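Ufm1-specific protease (Caenorhabditis elegans, PDB 5EJJ) is a thiol protease that hydrolyses the peptide bond at the C-terminal glycine of the ubiquitin-like modifier Ufm1, releasing it from target proteins. Local coordinates at residues A281-T286 / T308-N313; L460-I465 / N553-Q558. One frame throughout, in Å; residues are numbered along the deposited sequence.

The two contacts belong to different parts of the chain. Interaction 1 lies in the region that matches the UfSP2 N-terminal family and joins the loop that follows helix 253-280 to the turn that leads into helix 312-325. Interaction 2 lies in the C78 peptidase region and pairs two strands of its antiparallel sheet. Their centres are 38 Å apart and their nearest atoms about 19 Å apart, without touching. They follow one another along the chain. Interaction 1 depends on side chains, interaction 2 mainly on backbone hydrogen bonds. Neither is at the inferred active site of Cys396, Asp520 and His522, though helix 396-409, which begins with Cys396, packs on Leu460 and Pro557 of interaction 2.

Interaction 1: A281-T286 / T308-N313; sequences AGRGVT and TKWTDN
A Schellman motif at Gly282 ends helix 253-280, and the loop beyond it meets the turn before helix 312-325, where Thr311 is the N-cap. The face contacts are cation-pi and CH-pi, between Arg283 and one face of the Trp310 indole. Arg283 CD sits over the five-membered ring, 3.6 Å from its centroid. Arg283 CZ lies over the six-membered ring, 4.2 Å from its centroid. Arg283 NE lies between them, over the centre of the indole, 3.4 Å above the plane of Trp310. The chain bends at chi3 (-109°), and the guanidinium plane is tilted 39° from the indole. Arg283 NH1 also makes a long, weak ion pair with Glu314, in the first turn of the helix. Tyr318 meets the indole edge-to-face. The polar contact is at the ring edge. Trp310 NE1 gives a weak, bent hydrogen bond to Thr286 OG1, at 2.9 Å. An alanine in place of this tryptophan removes the indole face under Arg283 and the N-H donor to Thr286, and would probably loosen the loop against the turn. The apolar contact comes from the other branch of Thr286. Thr286 CG2, anti to the backbone N, touches Lys309 CB at 3.5 Å.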
ATOM      1  N   ALA A 281      11.413  24.336  11.702  1.00 33.07           N
ATOM      2  CA  ALA A 281      10.382  25.048  10.971  1.00 36.32           C
ATOM      3  C   ALA A 281       9.566  25.860  11.959  1.00 39.74           C
ATOM      4  O   ALA A 281       8.599  26.525  11.582  1.00 40.27           O
ATOM      5  CB  ALA A 281       9.490  24.066  10.217  1.00 34.07           C
ATOM      6  N   GLY A 282       9.961  25.787  13.230  1.00 38.63           N
ATOM      7  CA  GLY A 282       9.197  26.378  14.312  1.00 34.55           C
ATOM      8  C   GLY A 282       7.750  25.930  14.300  1.00 33.67           C
ATOM      9  O   GLY A 282       6.842  26.749  14.281  1.00 37.03           O
ATOM     10  N   ARG A 283       7.533  24.621  14.273  1.00 36.40           N
ATOM     11  CA  ARG A 283       6.201  24.060  14.481  1.00 36.69           C
ATOM     12  C   ARG A 283       6.180  23.417  15.863  1.00 36.18           C
ATOM     13  O   ARG A 283       5.197  22.788  16.262  1.00 32.43           O
ATOM     14  CB  ARG A 283       5.848  23.042  13.396  1.00 35.68           C
ATOM     15  CG  ARG A 283       5.712  23.639  12.003  1.00 38.98           C
ATOM     16  CD  ARG A 283       5.238  22.618  10.976  1.00 38.68           C
ATOM     17  NE  ARG A 283       6.306  22.256  10.049  1.00 45.63           N
ATOM     18  CZ  ARG A 283       6.431  22.732   8.812  1.00 48.25           C
ATOM     19  NH1 ARG A 283       5.531  23.590   8.335  1.00 51.08           N
ATOM     20  NH2 ARG A 283       7.458  22.340   8.056  1.00 43.62           N
ATOM     21  N   GLY A 284       7.290  23.587  16.579  1.00 34.51           N
ATOM     22  CA  GLY A 284       7.417  23.092  17.934  1.00 38.81           C
ATOM     23  C   GLY A 284       7.858  21.645  17.962  1.00 41.19           C
ATOM     24  O   GLY A 284       8.226  21.092  16.920  1.00 43.45           O
ATOM     25  N   VAL A 285       7.840  21.039  19.152  1.00 35.50           N
ATOM     26  CA  VAL A 285       8.062  19.609  19.270  1.00 29.98           C
ATOM     27  C   VAL A 285       6.741  18.874  19.160  1.00 32.91           C
ATOM     28  O   VAL A 285       5.877  18.964  20.019  1.00 38.08           O
ATOM     29  CB  VAL A 285       8.755  19.230  20.560  1.00 31.90           C
ATOM     30  CG1 VAL A 285       8.781  17.730  20.702  1.00 33.09           C
ATOM     31  CG2 VAL A 285      10.166  19.769  20.559  1.00 38.79           C
ATOM     32  N   THR A 286       6.618  18.139  18.073  1.00 33.83           N
ATOM     33  CA  THR A 286       5.406  17.466  17.671  1.00 35.89           C
ATOM     34  C   THR A 286       5.487  16.001  18.049  1.00 33.21           C
ATOM     35  O   THR A 286       6.553  15.387  18.014  1.00 31.33           O
ATOM     36  CB  THR A 286       5.315  17.529  16.127  1.00 50.56           C
ATOM     37  OG1 THR A 286       5.411  18.901  15.702  1.00 55.67           O
ATOM     38  CG2 THR A 286       4.025  16.848  15.575  1.00 39.74           C
ATOM     39  N   THR A 308       1.604  14.276  12.922  1.00 31.04           N
ATOM     40  CA  THR A 308       0.153  14.449  12.931  1.00 32.24           C
ATOM     41  C   THR A 308      -0.387  15.550  13.863  1.00 40.46           C
ATOM     42  O   THR A 308      -1.610  15.750  13.955  1.00 39.13           O
ATOM     43  CB  THR A 308      -0.557  13.133  13.264  1.00 33.85           C
ATOM     44  OG1 THR A 308       0.186  12.423  14.275  1.00 27.15           O
ATOM     45  CG2 THR A 308      -0.708  12.287  12.010  1.00 26.72           C
ATOM     46  N   LYS A 309       0.508  16.253  14.554  1.00 38.67           N
ATOM     47  CA  LYS A 309       0.085  17.395  15.349  1.00 34.17           C
ATOM     48  C   LYS A 309       0.379  18.706  14.639  1.00 37.86           C
ATOM     49  O   LYS A 309       0.111  19.765  15.180  1.00 46.38           O
ATOM     50  CB  LYS A 309       0.722  17.378  16.735  1.00 41.42           C
ATOM     51  CG  LYS A 309       0.109  16.345  17.687  1.00 47.76           C
ATOM     52  CD  LYS A 309      -1.384  16.570  17.917  1.00 52.43           C
ATOM     53  CE  LYS A 309      -1.987  15.508  18.839  1.00 56.16           C
ATOM     54  NZ  LYS A 309      -3.431  15.774  19.142  1.00 69.47           N
ATOM     55  N   TRP A 310       0.928  18.635  13.429  1.00 37.65           N
ATOM     56  CA  TRP A 310       1.032  19.810  12.560  1.00 37.98           C
ATOM     57  C   TRP A 310      -0.368  20.251  12.075  1.00 45.90           C
ATOM     58  O   TRP A 310      -1.378  19.552  12.283  1.00 38.52           O
ATOM     59  CB  TRP A 310       1.937  19.516  11.353  1.00 37.27           C
ATOM     60  CG  TRP A 310       3.419  19.357  11.664  1.00 33.59           C
ATOM     61  CD1 TRP A 310       4.015  19.433  12.888  1.00 34.49           C
ATOM     62  CD2 TRP A 310       4.476  19.101  10.727  1.00 34.32           C
ATOM     63  NE1 TRP A 310       5.374  19.245  12.774  1.00 31.61           N
ATOM     64  CE2 TRP A 310       5.679  19.033  11.456  1.00 32.79           C
ATOM     65  CE3 TRP A 310       4.522  18.911   9.343  1.00 34.81           C
ATOM     66  CZ2 TRP A 310       6.905  18.789  10.850  1.00 28.95           C
ATOM     67  CZ3 TRP A 310       5.744  18.675   8.747  1.00 29.72           C
ATOM     68  CH2 TRP A 310       6.914  18.618   9.496  1.00 27.61           C
ATOM     69  N   THR A 311      -0.436  21.412  11.427  1.00 51.05           N
ATOM     70  CA  THR A 311      -1.705  21.859  10.842  1.00 53.61           C
ATOM     71  C   THR A 311      -2.054  20.970   9.654  1.00 48.86           C
ATOM     72  O   THR A 311      -1.150  20.468   8.978  1.00 46.43           O
ATOM     73  CB  THR A 311      -1.631  23.310  10.324  1.00 53.37           C
ATOM     74  OG1 THR A 311      -0.959  23.338   9.058  1.00 53.42           O
ATOM     75  CG2 THR A 311      -0.901  24.204  11.310  1.00 52.20           C
ATOM     76  N   ASP A 312      -3.350  20.797   9.390  1.00 49.35           N
ATOM     77  CA  ASP A 312      -3.805  20.041   8.214  1.00 50.23           C
ATOM     78  C   ASP A 312      -3.055  20.460   6.955  1.00 49.06           C
ATOM     79  O   ASP A 312      -2.710  19.628   6.113  1.00 49.81           O
ATOM     80  CB  ASP A 312      -5.312  20.199   7.984  1.00 46.31           C
ATOM     81  CG  ASP A 312      -6.138  19.443   9.004  1.00 60.74           C
ATOM     82  OD1 ASP A 312      -6.425  20.006  10.086  1.00 68.78           O
ATOM     83  OD2 ASP A 312      -6.495  18.278   8.727  1.00 65.34           O
ATOM     84  N   ASN A 313      -2.780  21.749   6.837  1.00 45.00           N
ATOM     85  CA  ASN A 313      -2.089  22.218   5.664  1.00 45.08           C
ATOM     86  C   ASN A 313      -0.632  21.816   5.687  1.00 46.32           C
ATOM     87  O   ASN A 313      -0.056  21.430   4.664  1.00 48.26           O
ATOM     88  CB  ASN A 313      -2.200  23.728   5.529  1.00 51.07           C
ATOM     89  CG  ASN A 313      -1.879  24.190   4.129  1.00 50.06           C
ATOM     90  OD1 ASN A 313      -2.642  23.913   3.198  1.00 49.29           O
ATOM     91  ND2 ASN A 313      -0.740  24.871   3.957  1.00 39.31           N
TER

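Interaction 2: L460-I465 / N553-Q558; sequences LECRFI and NMVLPQ
Strands 462-467 and 552-557 run antiparallel in the peptidase sheet, with the axes of their segments 4.6 Å apart and 153° between their directions. Hydrogen-bonded pairs Arg463 with Leu556 and Ile465 with Met554 alternate with non-hydrogen-bonded pairs Cys462 with Pro557 and Phe464 with Val555. Strand 491-494 pairs with the other edge of 552-557, which is therefore an inner strand.

On the face of Arg463, Ile465, Met554 and Leu556, Ile465 and Met554 lie side by side and point the same way. Ile465 CG2 touches Met554 CE at 3.4 Å, where the methionine chain bends at chi3. Ile465 CD1 reaches across to Leu556 CD2 at 3.8 Å. On the face of Cys462 and Val555, Cys462 SG packs against Val555 CG2 at 3.5 Å, and helices 396-409 and 447-457 lie on this side.

At the end near Gln558, the aliphatic part of Arg463 crosses the Gln558 amide obliquely, with Arg463 CD 3.4 Å from Gln558 OE1. Gln558 N continues the pairing to Glu461 O. Arg463 N donates to Leu556 O at 3.1 Å in a nearly straight bond, while the return bond, Leu556 N to Arg463 O, is more bent. The Gln558 chain folds back at chi2 (-75°). This brings Gln558 NE2 2.7 Å from Leu556 O, which thus accepts two hydrogen bonds, from Gln558 NE2 and Arg463 N, each donor above the carbonyl plane.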
ATOM      1  N   LEU A 460     -19.909  13.515  -3.923  1.00 63.99           N
ATOM      2  CA  LEU A 460     -19.284  12.623  -4.880  1.00 60.78           C
ATOM      3  C   LEU A 460     -20.116  12.479  -6.150  1.00 57.03           C
ATOM      4  O   LEU A 460     -21.281  12.072  -6.112  1.00 55.87           O
ATOM      5  CB  LEU A 460     -19.057  11.266  -4.219  1.00 57.69           C
ATOM      6  CG  LEU A 460     -17.988  10.351  -4.797  1.00 53.77           C
ATOM      7  CD1 LEU A 460     -16.720  11.146  -5.041  1.00 46.70           C
ATOM      8  CD2 LEU A 460     -17.754   9.201  -3.820  1.00 47.66           C
ATOM      9  N   GLU A 461     -19.497  12.813  -7.273  1.00 51.60           N
ATOM     10  CA  GLU A 461     -20.167  12.775  -8.559  1.00 59.14           C
ATOM     11  C   GLU A 461     -20.043  11.404  -9.252  1.00 57.95           C
ATOM     12  O   GLU A 461     -18.980  10.793  -9.238  1.00 55.08           O
ATOM     13  CB  GLU A 461     -19.608  13.879  -9.457  1.00 58.74           C
ATOM     14  CG  GLU A 461     -20.356  14.038 -10.767  1.00 79.43           C
ATOM     15  CD  GLU A 461     -19.509  14.675 -11.846  1.00 90.47           C
ATOM     16  OE1 GLU A 461     -18.661  15.534 -11.499  1.00 94.35           O
ATOM     17  OE2 GLU A 461     -19.688  14.305 -13.034  1.00 84.50           O
ATOM     18  N   CYS A 462     -21.131  10.923  -9.856  1.00 61.91           N
ATOM     19  CA  CYS A 462     -21.085   9.680 -10.629  1.00 50.15           C
ATOM     20  C   CYS A 462     -21.306   9.885 -12.118  1.00 53.34           C
ATOM     21  O   CYS A 462     -21.773  10.938 -12.564  1.00 57.19           O
ATOM     22  CB  CYS A 462     -22.121   8.678 -10.138  1.00 47.20           C
ATOM     23  SG  CYS A 462     -21.921   8.195  -8.439  1.00 56.37           S
ATOM     24  N   ARG A 463     -20.946   8.853 -12.876  1.00 51.34           N
ATOM     25  CA  ARG A 463     -21.326   8.730 -14.275  1.00 47.79           C
ATOM     26  C   ARG A 463     -22.224   7.502 -14.437  1.00 52.97           C
ATOM     27  O   ARG A 463     -22.091   6.510 -13.707  1.00 47.76           O
ATOM     28  CB  ARG A 463     -20.102   8.677 -15.181  1.00 37.00           C
ATOM     29  CG  ARG A 463     -19.509  10.058 -15.401  1.00 50.75           C
ATOM     30  CD  ARG A 463     -18.264  10.034 -16.286  1.00 59.06           C
ATOM     31  NE  ARG A 463     -18.464   9.281 -17.523  1.00 61.80           N
ATOM     32  CZ  ARG A 463     -17.710   9.424 -18.609  1.00 65.47           C
ATOM     33  NH1 ARG A 463     -16.715  10.303 -18.610  1.00 63.74           N
ATOM     34  NH2 ARG A 463     -17.955   8.698 -19.693  1.00 63.95           N
ATOM     35  N   PHE A 464     -23.169   7.583 -15.371  1.00 57.97           N
ATOM     36  CA  PHE A 464     -24.172   6.536 -15.500  1.00 55.63           C
ATOM     37  C   PHE A 464     -24.060   5.817 -16.843  1.00 51.14           C
ATOM     38  O   PHE A 464     -23.740   6.427 -17.867  1.00 48.67           O
ATOM     39  CB  PHE A 464     -25.580   7.115 -15.315  1.00 62.73           C
ATOM     40  CG  PHE A 464     -25.757   7.912 -14.050  1.00 59.19           C
ATOM     41  CD1 PHE A 464     -26.354   7.345 -12.933  1.00 56.48           C
ATOM     42  CD2 PHE A 464     -25.338   9.234 -13.983  1.00 61.28           C
ATOM     43  CE1 PHE A 464     -26.524   8.077 -11.776  1.00 61.91           C
ATOM     44  CE2 PHE A 464     -25.494   9.972 -12.823  1.00 63.09           C
ATOM     45  CZ  PHE A 464     -26.090   9.396 -11.721  1.00 63.02           C
ATOM     46  N   ILE A 465     -24.314   4.513 -16.818  1.00 48.24           N
ATOM     47  CA  ILE A 465     -24.361   3.703 -18.029  1.00 54.75           C
ATOM     48  C   ILE A 465     -25.648   2.876 -18.022  1.00 56.82           C
ATOM     49  O   ILE A 465     -25.821   1.975 -17.195  1.00 54.33           O
ATOM     50  CB  ILE A 465     -23.128   2.784 -18.145  1.00 56.42           C
ATOM     51  CG1 ILE A 465     -21.937   3.546 -18.720  1.00 51.64           C
ATOM     52  CG2 ILE A 465     -23.405   1.599 -19.038  1.00 53.51           C
ATOM     53  CD1 ILE A 465     -20.712   2.668 -18.866  1.00 56.93           C
ATOM     54  N   ASN A 553     -28.963  -0.868 -15.091  1.00 60.06           N
ATOM     55  CA  ASN A 553     -28.318   0.420 -14.807  1.00 58.10           C
ATOM     56  C   ASN A 553     -26.929   0.263 -14.133  1.00 58.86           C
ATOM     57  O   ASN A 553     -26.677  -0.702 -13.405  1.00 56.15           O
ATOM     58  CB  ASN A 553     -29.255   1.356 -14.016  1.00 61.59           C
ATOM     59  CG  ASN A 553     -30.164   2.204 -14.929  1.00 63.83           C
ATOM     60  OD1 ASN A 553     -30.096   2.096 -16.154  1.00 61.71           O
ATOM     61  ND2 ASN A 553     -31.016   3.039 -14.330  1.00 47.25           N
ATOM     62  N   MET A 554     -26.022   1.195 -14.413  1.00 58.44           N
ATOM     63  CA  MET A 554     -24.641   1.114 -13.926  1.00 50.99           C
ATOM     64  C   MET A 554     -24.178   2.454 -13.343  1.00 51.64           C
ATOM     65  O   MET A 554     -24.247   3.506 -14.010  1.00 49.61           O
ATOM     66  CB  MET A 554     -23.706   0.691 -15.065  1.00 50.42           C
ATOM     67  CG  MET A 554     -23.022  -0.650 -14.864  1.00 55.06           C
ATOM     68  SD  MET A 554     -22.381  -1.396 -16.398  1.00 58.91           S
ATOM     69  CE  MET A 554     -23.854  -1.407 -17.415  1.00 60.98           C
ATOM     70  N   VAL A 555     -23.715   2.424 -12.095  1.00 46.84           N
ATOM     71  CA  VAL A 555     -23.166   3.631 -11.475  1.00 44.04           C
ATOM     72  C   VAL A 555     -21.643   3.522 -11.351  1.00 36.39           C
ATOM     73  O   VAL A 555     -21.108   2.491 -10.921  1.00 31.40           O
ATOM     74  CB  VAL A 555     -23.870   4.003 -10.133  1.00 43.94           C
ATOM     75  CG1 VAL A 555     -24.128   2.779  -9.290  1.00 45.32           C
ATOM     76  CG2 VAL A 555     -23.056   5.023  -9.356  1.00 43.74           C
ATOM     77  N   LEU A 556     -20.979   4.600 -11.770  1.00 36.48           N
ATOM     78  CA  LEU A 556     -19.547   4.655 -12.017  1.00 30.37           C
ATOM     79  C   LEU A 556     -18.924   5.792 -11.224  1.00 35.06           C
ATOM     80  O   LEU A 556     -18.800   6.913 -11.743  1.00 34.43           O
ATOM     81  CB  LEU A 556     -19.302   4.925 -13.498  1.00 28.01           C
ATOM     82  CG  LEU A 556     -19.089   3.720 -14.409  1.00 32.12           C
ATOM     83  CD1 LEU A 556     -20.198   2.722 -14.272  1.00 36.25           C
ATOM     84  CD2 LEU A 556     -18.957   4.167 -15.845  1.00 33.20           C
ATOM     85  N   PRO A 557     -18.520   5.514  -9.970  1.00 31.48           N
ATOM     86  CA  PRO A 557     -18.049   6.566  -9.060  1.00 30.70           C
ATOM     87  C   PRO A 557     -16.819   7.305  -9.567  1.00 32.40           C
ATOM     88  O   PRO A 557     -15.883   6.684 -10.081  1.00 34.43           O
ATOM     89  CB  PRO A 557     -17.750   5.795  -7.778  1.00 29.33           C
ATOM     90  CG  PRO A 557     -18.648   4.577  -7.854  1.00 23.68           C
ATOM     91  CD  PRO A 557     -18.607   4.208  -9.297  1.00 25.90           C
ATOM     92  N   GLN A 558     -16.834   8.625  -9.452  1.00 34.31           N
ATOM     93  CA  GLN A 558     -15.700   9.430  -9.900  1.00 38.85           C
ATOM     94  C   GLN A 558     -14.956   9.973  -8.688  1.00 44.21           C
ATOM     95  O   GLN A 558     -15.549  10.604  -7.811  1.00 48.26           O
ATOM     96  CB  GLN A 558     -16.150  10.607 -10.780  1.00 43.32           C
ATOM     97  CG  GLN A 558     -17.177  10.276 -11.859  1.00 46.59           C
ATOM     98  CD  GLN A 558     -16.584   9.527 -13.040  1.00 43.79           C
ATOM     99  OE1 GLN A 558     -15.908  10.112 -13.891  1.00 44.93           O
ATOM    100  NE2 GLN A 558     -16.843   8.225 -13.102  1.00 38.19           N
TER